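Local coordinates for protein soluble lytic murein transglycosylase (PDB 1QSA) that cleaves the glycosidic bonds between N-acetylmuramic acid and N-acetylglucosamine in peptidoglycan, leaving a 1,6-anhydro bond on the muramic acid, at residues G171-L176 against S189-L194; N199-F204 against R234-S239. All coordinates share one frame; numbering follows the deposited sequence. Where two conformers were deposited one is given.

Contact 1: residues G171-L176 against S189-L194; sequences GLVTVL and SAIISL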
ATOM      1  N   GLY A 171      14.644 -15.412 -10.288  1.00 12.37           N
ATOM      2  CA  GLY A 171      15.191 -16.544  -9.556  1.00 12.08           C
ATOM      3  C   GLY A 171      14.299 -17.767  -9.771  1.00 12.75           C
ATOM      4  O   GLY A 171      14.786 -18.883 -10.004  1.00 11.56           O
ATOM      5  N   LEU A 172      12.981 -17.568  -9.693  1.00 10.55           N
ATOM      6  CA  LEU A 172      12.031 -18.660  -9.909  1.00 10.81           C
ATOM      7  C   LEU A 172      12.074 -19.104 -11.377  1.00 11.22           C
ATOM      8  O   LEU A 172      12.011 -20.294 -11.666  1.00 10.48           O
ATOM      9  CB  LEU A 172      10.612 -18.251  -9.500  1.00 10.23           C
ATOM     10  CG  LEU A 172       9.486 -19.275  -9.725  1.00  9.50           C
ATOM     11  CD1 LEU A 172       9.798 -20.600  -9.022  1.00 11.70           C
ATOM     12  CD2 LEU A 172       8.153 -18.697  -9.255  1.00 11.56           C
ATOM     13  N   VAL A 173      12.200 -18.154 -12.300  1.00 10.99           N
ATOM     14  CA  VAL A 173      12.288 -18.513 -13.718  1.00 11.55           C
ATOM     15  C   VAL A 173      13.437 -19.500 -13.925  1.00 12.39           C
ATOM     16  O   VAL A 173      13.272 -20.539 -14.577  1.00 13.33           O
ATOM     17  CB  VAL A 173      12.532 -17.257 -14.622  1.00 11.12           C
ATOM     18  CG1 VAL A 173      12.816 -17.695 -16.074  1.00 11.39           C
ATOM     19  CG2 VAL A 173      11.292 -16.375 -14.609  1.00 11.75           C
ATOM     20  N   THR A 174      14.576 -19.184 -13.314  1.00 11.89           N
ATOM     21  CA  THR A 174      15.763 -20.006 -13.415  1.00 13.43           C
ATOM     22  C   THR A 174      15.597 -21.381 -12.766  1.00 12.25           C
ATOM     23  O   THR A 174      15.996 -22.387 -13.354  1.00 13.69           O
ATOM     24  CB  THR A 174      16.984 -19.234 -12.880  1.00 14.28           C
ATOM     25  OG1 THR A 174      17.348 -18.244 -13.856  1.00 16.68           O
ATOM     26  CG2 THR A 174      18.162 -20.159 -12.619  1.00 14.10           C
ATOM     27  N   VAL A 175      15.002 -21.435 -11.572  1.00 13.77           N
ATOM     28  CA  VAL A 175      14.782 -22.719 -10.902  1.00 13.02           C
ATOM     29  C   VAL A 175      13.861 -23.613 -11.748  1.00 12.62           C
ATOM     30  O   VAL A 175      14.145 -24.803 -11.938  1.00 13.59           O
ATOM     31  CB  VAL A 175      14.174 -22.535  -9.475  1.00 13.94           C
ATOM     32  CG1 VAL A 175      13.685 -23.879  -8.897  1.00 14.43           C
ATOM     33  CG2 VAL A 175      15.218 -21.948  -8.550  1.00 13.63           C
ATOM     34  N   LEU A 176      12.789 -23.032 -12.282  1.00 11.21           N
ATOM     35  CA  LEU A 176      11.833 -23.782 -13.095  1.00 11.59           C
ATOM     36  C   LEU A 176      12.483 -24.299 -14.381  1.00 13.05           C
ATOM     37  O   LEU A 176      12.342 -25.475 -14.721  1.00 15.32           O
ATOM     38  CB  LEU A 176      10.607 -22.920 -13.414  1.00 12.44           C
ATOM     39  CG  LEU A 176       9.683 -22.581 -12.228  1.00 11.51           C
ATOM     40  CD1 LEU A 176       8.586 -21.637 -12.666  1.00 12.84           C
ATOM     41  CD2 LEU A 176       9.074 -23.850 -11.642  1.00 14.56           C
ATOM     42  N   SER A 189      18.089 -23.595 -21.448  1.00 15.82           N
ATOM     43  CA  SER A 189      19.312 -22.826 -21.286  1.00 16.61           C
ATOM     44  C   SER A 189      19.123 -21.372 -21.693  1.00 16.54           C
ATOM     45  O   SER A 189      19.607 -20.477 -21.005  1.00 16.88           O
ATOM     46  CB  SER A 189      20.455 -23.443 -22.095  0.74 16.96           C
ATOM     47  OG  SER A 189      21.659 -22.732 -21.872  0.74 17.26           O
ATOM     48  N   ALA A 190      18.401 -21.154 -22.793  1.00 15.23           N
ATOM     49  CA  ALA A 190      18.133 -19.807 -23.297  1.00 15.92           C
ATOM     50  C   ALA A 190      17.315 -19.013 -22.275  1.00 15.36           C
ATOM     51  O   ALA A 190      17.588 -17.838 -22.032  1.00 15.14           O
ATOM     52  CB  ALA A 190      17.407 -19.869 -24.647  1.00 17.15           C
ATOM     53  N   ILE A 191      16.338 -19.673 -21.653  1.00 15.23           N
ATOM     54  CA  ILE A 191      15.500 -19.020 -20.643  1.00 13.92           C
ATOM     55  C   ILE A 191      16.340 -18.638 -19.421  1.00 14.21           C
ATOM     56  O   ILE A 191      16.223 -17.529 -18.898  1.00 13.33           O
ATOM     57  CB  ILE A 191      14.329 -19.924 -20.219  1.00 13.79           C
ATOM     58  CG1 ILE A 191      13.334 -20.047 -21.376  1.00 12.28           C
ATOM     59  CG2 ILE A 191      13.633 -19.353 -18.969  1.00 14.97           C
ATOM     60  CD1 ILE A 191      12.294 -21.151 -21.210  1.00 11.14           C
ATOM     61  N   ILE A 192      17.185 -19.556 -18.969  1.00 13.23           N
ATOM     62  CA  ILE A 192      18.045 -19.302 -17.818  1.00 14.10           C
ATOM     63  C   ILE A 192      18.961 -18.112 -18.137  1.00 16.32           C
ATOM     64  O   ILE A 192      19.149 -17.227 -17.302  1.00 15.20           O
ATOM     65  CB  ILE A 192      18.875 -20.556 -17.445  1.00 13.52           C
ATOM     66  CG1 ILE A 192      17.956 -21.654 -16.913  1.00 16.24           C
ATOM     67  CG2 ILE A 192      19.917 -20.217 -16.369  1.00 16.62           C
ATOM     68  CD1 ILE A 192      18.610 -23.022 -16.821  1.00 16.01           C
ATOM     69  N   SER A 193      19.472 -18.062 -19.365  1.00 15.27           N
ATOM     70  CA  SER A 193      20.344 -16.961 -19.771  1.00 17.83           C
ATOM     71  C   SER A 193      19.603 -15.624 -19.781  1.00 17.04           C
ATOM     72  O   SER A 193      20.177 -14.595 -19.416  1.00 17.51           O
ATOM     73  CB  SER A 193      20.959 -17.231 -21.153  1.00 18.91           C
ATOM     74  OG  SER A 193      21.886 -18.308 -21.092  1.00 20.53           O
ATOM     75  N   LEU A 194      18.329 -15.653 -20.172  1.00 16.04           N
ATOM     76  CA  LEU A 194      17.491 -14.458 -20.241  1.00 16.59           C
ATOM     77  C   LEU A 194      17.186 -13.926 -18.828  1.00 17.22           C
ATOM     78  O   LEU A 194      17.233 -12.715 -18.590  1.00 16.06           O
ATOM     79  CB  LEU A 194      16.193 -14.768 -20.998  1.00 16.10           C
ATOM     80  CG  LEU A 194      15.328 -13.587 -21.448  1.00 16.68           C
ATOM     81  CD1 LEU A 194      16.029 -12.848 -22.593  1.00 17.44           C
ATOM     82  CD2 LEU A 194      13.962 -14.075 -21.910  1.00 17.25           C
TER

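Contact 2: residues N199-F204 against R234-S239; sequences NTVLTF and RLMIPS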
ATOM      1  N   ASN A 199      20.024  -8.646 -21.261  1.00 18.91           N
ATOM      2  CA  ASN A 199      20.719  -8.171 -22.449  1.00 21.20           C
ATOM      3  C   ASN A 199      20.939  -9.269 -23.475  1.00 21.06           C
ATOM      4  O   ASN A 199      21.370  -8.986 -24.588  1.00 21.79           O
ATOM      5  CB  ASN A 199      22.022  -7.457 -22.087  1.00 21.67           C
ATOM      6  CG  ASN A 199      21.762  -6.145 -21.396  1.00 24.22           C
ATOM      7  OD1 ASN A 199      21.260  -5.200 -22.008  1.00 25.81           O
ATOM      8  ND2 ASN A 199      22.027  -6.099 -20.096  1.00 27.65           N
ATOM      9  N   THR A 200      20.617 -10.515 -23.115  1.00 18.94           N
ATOM     10  CA  THR A 200      20.725 -11.619 -24.072  1.00 19.55           C
ATOM     11  C   THR A 200      19.415 -11.731 -24.876  1.00 19.24           C
ATOM     12  O   THR A 200      19.248 -12.650 -25.679  1.00 18.35           O
ATOM     13  CB  THR A 200      20.977 -12.975 -23.369  1.00 18.88           C
ATOM     14  OG1 THR A 200      19.920 -13.240 -22.432  1.00 20.29           O
ATOM     15  CG2 THR A 200      22.302 -12.966 -22.636  1.00 20.27           C
ATOM     16  N   VAL A 201      18.508 -10.773 -24.699  1.00 17.52           N
ATOM     17  CA  VAL A 201      17.211 -10.820 -25.371  1.00 18.19           C
ATOM     18  C   VAL A 201      17.192 -10.974 -26.894  1.00 19.07           C
ATOM     19  O   VAL A 201      16.369 -11.721 -27.419  1.00 19.03           O
ATOM     20  CB  VAL A 201      16.270  -9.656 -24.933  1.00 18.17           C
ATOM     21  CG1 VAL A 201      16.801  -8.300 -25.411  1.00 18.05           C
ATOM     22  CG2 VAL A 201      14.852  -9.910 -25.443  1.00 17.95           C
ATOM     23  N   LEU A 202      18.080 -10.286 -27.613  1.00 20.50           N
ATOM     24  CA  LEU A 202      18.074 -10.426 -29.068  1.00 20.80           C
ATOM     25  C   LEU A 202      18.564 -11.819 -29.477  1.00 21.08           C
ATOM     26  O   LEU A 202      18.024 -12.420 -30.415  1.00 21.98           O
ATOM     27  CB  LEU A 202      18.901  -9.324 -29.734  1.00 20.45           C
ATOM     28  CG  LEU A 202      18.803  -9.272 -31.264  1.00 21.94           C
ATOM     29  CD1 LEU A 202      17.349  -9.148 -31.722  1.00 20.92           C
ATOM     30  CD2 LEU A 202      19.625  -8.095 -31.778  1.00 23.39           C
ATOM     31  N   THR A 203      19.556 -12.339 -28.753  1.00 22.27           N
ATOM     32  CA  THR A 203      20.081 -13.684 -29.011  1.00 23.08           C
ATOM     33  C   THR A 203      18.959 -14.688 -28.707  1.00 23.37           C
ATOM     34  O   THR A 203      18.707 -15.599 -29.497  1.00 20.85           O
ATOM     35  CB  THR A 203      21.308 -13.992 -28.123  1.00 24.74           C
ATOM     36  OG1 THR A 203      22.353 -13.061 -28.423  1.00 29.77           O
ATOM     37  CG2 THR A 203      21.820 -15.396 -28.373  1.00 25.13           C
ATOM     38  N   PHE A 204      18.259 -14.474 -27.591  1.00 21.39           N
ATOM     39  CA  PHE A 204      17.139 -15.331 -27.186  1.00 21.15           C
ATOM     40  C   PHE A 204      16.081 -15.358 -28.298  1.00 21.12           C
ATOM     41  O   PHE A 204      15.608 -16.420 -28.689  1.00 21.23           O
ATOM     42  CB  PHE A 204      16.519 -14.799 -25.876  1.00 19.12           C
ATOM     43  CG  PHE A 204      15.265 -15.527 -25.437  1.00 18.67           C
ATOM     44  CD1 PHE A 204      15.350 -16.675 -24.641  1.00 18.55           C
ATOM     45  CD2 PHE A 204      13.999 -15.047 -25.793  1.00 18.39           C
ATOM     46  CE1 PHE A 204      14.190 -17.333 -24.204  1.00 18.21           C
ATOM     47  CE2 PHE A 204      12.831 -15.698 -25.363  1.00 18.27           C
ATOM     48  CZ  PHE A 204      12.929 -16.844 -24.564  1.00 18.20           C
ATOM     49  N   ARG A 234      15.881   1.267 -27.775  1.00 19.42           N
ATOM     50  CA  ARG A 234      15.239   1.939 -28.908  1.00 19.86           C
ATOM     51  C   ARG A 234      15.794   1.426 -30.234  1.00 19.78           C
ATOM     52  O   ARG A 234      15.041   1.111 -31.151  1.00 20.36           O
ATOM     53  CB  ARG A 234      15.447   3.458 -28.809  1.00 20.26           C
ATOM     54  CG  ARG A 234      14.668   4.272 -29.834  1.00 22.61           C
ATOM     55  CD  ARG A 234      14.957   5.765 -29.699  1.00 23.52           C
ATOM     56  NE  ARG A 234      16.285   6.093 -30.207  1.00 24.71           N
ATOM     57  CZ  ARG A 234      16.533   6.426 -31.469  1.00 27.63           C
ATOM     58  NH1 ARG A 234      15.542   6.500 -32.346  1.00 27.20           N
ATOM     59  NH2 ARG A 234      17.772   6.700 -31.852  1.00 28.92           N
ATOM     60  N   LEU A 235      17.117   1.286 -30.295  1.00 21.92           N
ATOM     61  CA  LEU A 235      17.808   0.829 -31.501  1.00 22.60           C
ATOM     62  C   LEU A 235      17.599  -0.646 -31.829  1.00 24.30           C
ATOM     63  O   LEU A 235      17.760  -1.065 -32.978  1.00 24.00           O
ATOM     64  CB  LEU A 235      19.301   1.121 -31.381  1.00 23.70           C
ATOM     65  CG  LEU A 235      19.679   2.601 -31.377  1.00 24.49           C
ATOM     66  CD1 LEU A 235      21.167   2.737 -31.134  1.00 24.97           C
ATOM     67  CD2 LEU A 235      19.271   3.256 -32.690  1.00 23.89           C
ATOM     68  N   MET A 236      17.219  -1.427 -30.819  1.00 23.00           N
ATOM     69  CA  MET A 236      16.995  -2.860 -30.982  1.00 21.79           C
ATOM     70  C   MET A 236      15.628  -3.256 -31.549  1.00 21.76           C
ATOM     71  O   MET A 236      15.464  -4.378 -32.042  1.00 21.57           O
ATOM     72  CB  MET A 236      17.173  -3.551 -29.628  1.00 22.33           C
ATOM     73  CG  MET A 236      17.100  -5.063 -29.683  1.00 22.94           C
ATOM     74  SD  MET A 236      16.991  -5.790 -28.036  1.00 23.66           S
ATOM     75  CE  MET A 236      18.475  -5.165 -27.278  1.00 22.93           C
ATOM     76  N   ILE A 237      14.652  -2.354 -31.493  1.00 19.33           N
ATOM     77  CA  ILE A 237      13.314  -2.689 -31.949  1.00 19.84           C
ATOM     78  C   ILE A 237      13.212  -3.334 -33.337  1.00 21.58           C
ATOM     79  O   ILE A 237      12.548  -4.362 -33.489  1.00 22.10           O
ATOM     80  CB  ILE A 237      12.325  -1.507 -31.788  1.00 19.46           C
ATOM     81  CG1 ILE A 237      12.144  -1.184 -30.302  1.00 19.51           C
ATOM     82  CG2 ILE A 237      10.974  -1.849 -32.413  1.00 19.03           C
ATOM     83  CD1 ILE A 237      11.183  -0.027 -30.020  1.00 19.86           C
ATOM     84  N   PRO A 238      13.868  -2.756 -34.363  1.00 22.44           N
ATOM     85  CA  PRO A 238      13.751  -3.397 -35.680  1.00 23.75           C
ATOM     86  C   PRO A 238      14.245  -4.845 -35.698  1.00 22.95           C
ATOM     87  O   PRO A 238      13.561  -5.725 -36.226  1.00 23.87           O
ATOM     88  CB  PRO A 238      14.590  -2.490 -36.587  1.00 24.26           C
ATOM     89  CG  PRO A 238      14.412  -1.139 -35.968  1.00 24.66           C
ATOM     90  CD  PRO A 238      14.511  -1.433 -34.470  1.00 24.35           C
ATOM     91  N   SER A 239      15.408  -5.092 -35.097  1.00 23.37           N
ATOM     92  CA  SER A 239      15.981  -6.436 -35.051  1.00 24.35           C
ATOM     93  C   SER A 239      15.102  -7.411 -34.276  1.00 25.26           C
ATOM     94  O   SER A 239      14.946  -8.567 -34.679  1.00 24.16           O
ATOM     95  CB  SER A 239      17.371  -6.409 -34.428  1.00 25.37           C
ATOM     96  OG  SER A 239      18.303  -5.781 -35.289  1.00 30.53           O
TER

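Contact 1: residues G171-L176 against S189-L194
Val-173 and Ile-191 meet methyl against methyl, their side chains crossing at about a right angle. Val-173 leans toward the other helix, and its CG1, swung anti to the backbone N (chi1 172°), comes to 3.4 Å from CG2 of Ile-191. That is tighter than an ordinary van der Waals contact between carbons. One residue on along each helix, Thr-174 and Ile-192 also cross nearly perpendicularly, but neither points at its neighbour. Their CA atoms are 5.0 Å apart, the nearest pair between the two segments, so these side chains meet at the flank of a close backbone approach. CG2 of Ile-192 sits across the fork of Thr-174, at 4.1 Å from OG1 and the same from CG2, while CG1 of Ile-192 faces the carbonyl O of Thr-174. The two helices, 170-178 and 185-196, are consecutive and run in opposing senses, a helical hairpin of the alpha-superhelix that makes up much of this chain. With chi1 at -74°, OG1 of Thr-174 is folded beside its own backbone N, where it makes a weak hydrogen bond to the carbonyl O of Thr-170 in its own helix. Val-173 and Ile-191 are buried: Val-173 also packs on Ala-164 of helix 154-166, and Ile-191 on Phe-213 and Met-217 of helix 212-228 and on Phe-204 of helix 201-207.

Contact 2: residues N199-F204 against R234-S239
Met-236 reaches across to Val-201, placing its SD 3.6 Å from Val-201 CG1, and its terminal CE follows against the same methyl. The thioether chain leaves its helix extended and then bends at the last torsion (chi3 -58°), laying sulfur and methyl together over that CG1. Leu-202 adds the second touch: CB lies 4.4 Å from the Met-236 SD, and both methyls abut Ser-239 CB from one side, CD1 and CD2 each 3.9 Å from it. CD1 also rests on the Ser-239 carbonyl carbon, at 3.8 Å. Leu-202, Met-236 and Ser-239 all point their CB atoms at the opposing helix; the CB of Val-201 points to one side, and chi1 of 67° sets CG1 between the backbone N and carbonyl carbon, against the sulfur. Behind it, Val-201 is seated on Ala-218 and Ala-221 of helix 212-228 and on Leu-194 of helix 185-196. Helix 212-228 also carries Phe-222, on which Ile-237 packs, and Gln-228, whose OE1 accepts a hydrogen bond from ND2 of Asn-199. The segments of helices 201-207 and 230-243 run in the same direction, and helix 212-228 packs against both, in keeping with the alpha-superhelix. Helix 230-243 is kinked at Pro-238 and Ser-239, whose N atoms make no bond to the preceding turn. No hydrogen bond crosses between the segments; what joins them is apolar, a polarisable sulfur against Val-201 and leucine methyls against Ser-239.

In the fold
Both contacts lie well out from the centre of the chain, their centres about 18 Å apart and away from the predicted active-site glutamate, and each is partly buried. Contact 1 joins consecutive antiparallel helices and brings backbones close, with short branched side chains between them. Contact 2 joins helices that are not consecutive and run roughly parallel, and the wider gap (nearest CA atoms, of Leu-202 and Ser-239, 7.5 Å apart) is bridged chiefly by Leu-202 and Met-236. Neither has a hydrogen bond between its segments. They share a border where helix 185-196 meets helix 201-207: Leu-194 packs on Val-201, and Phe-204 lies against Ala-190. Helix 212-228 packs against side chains of both contacts.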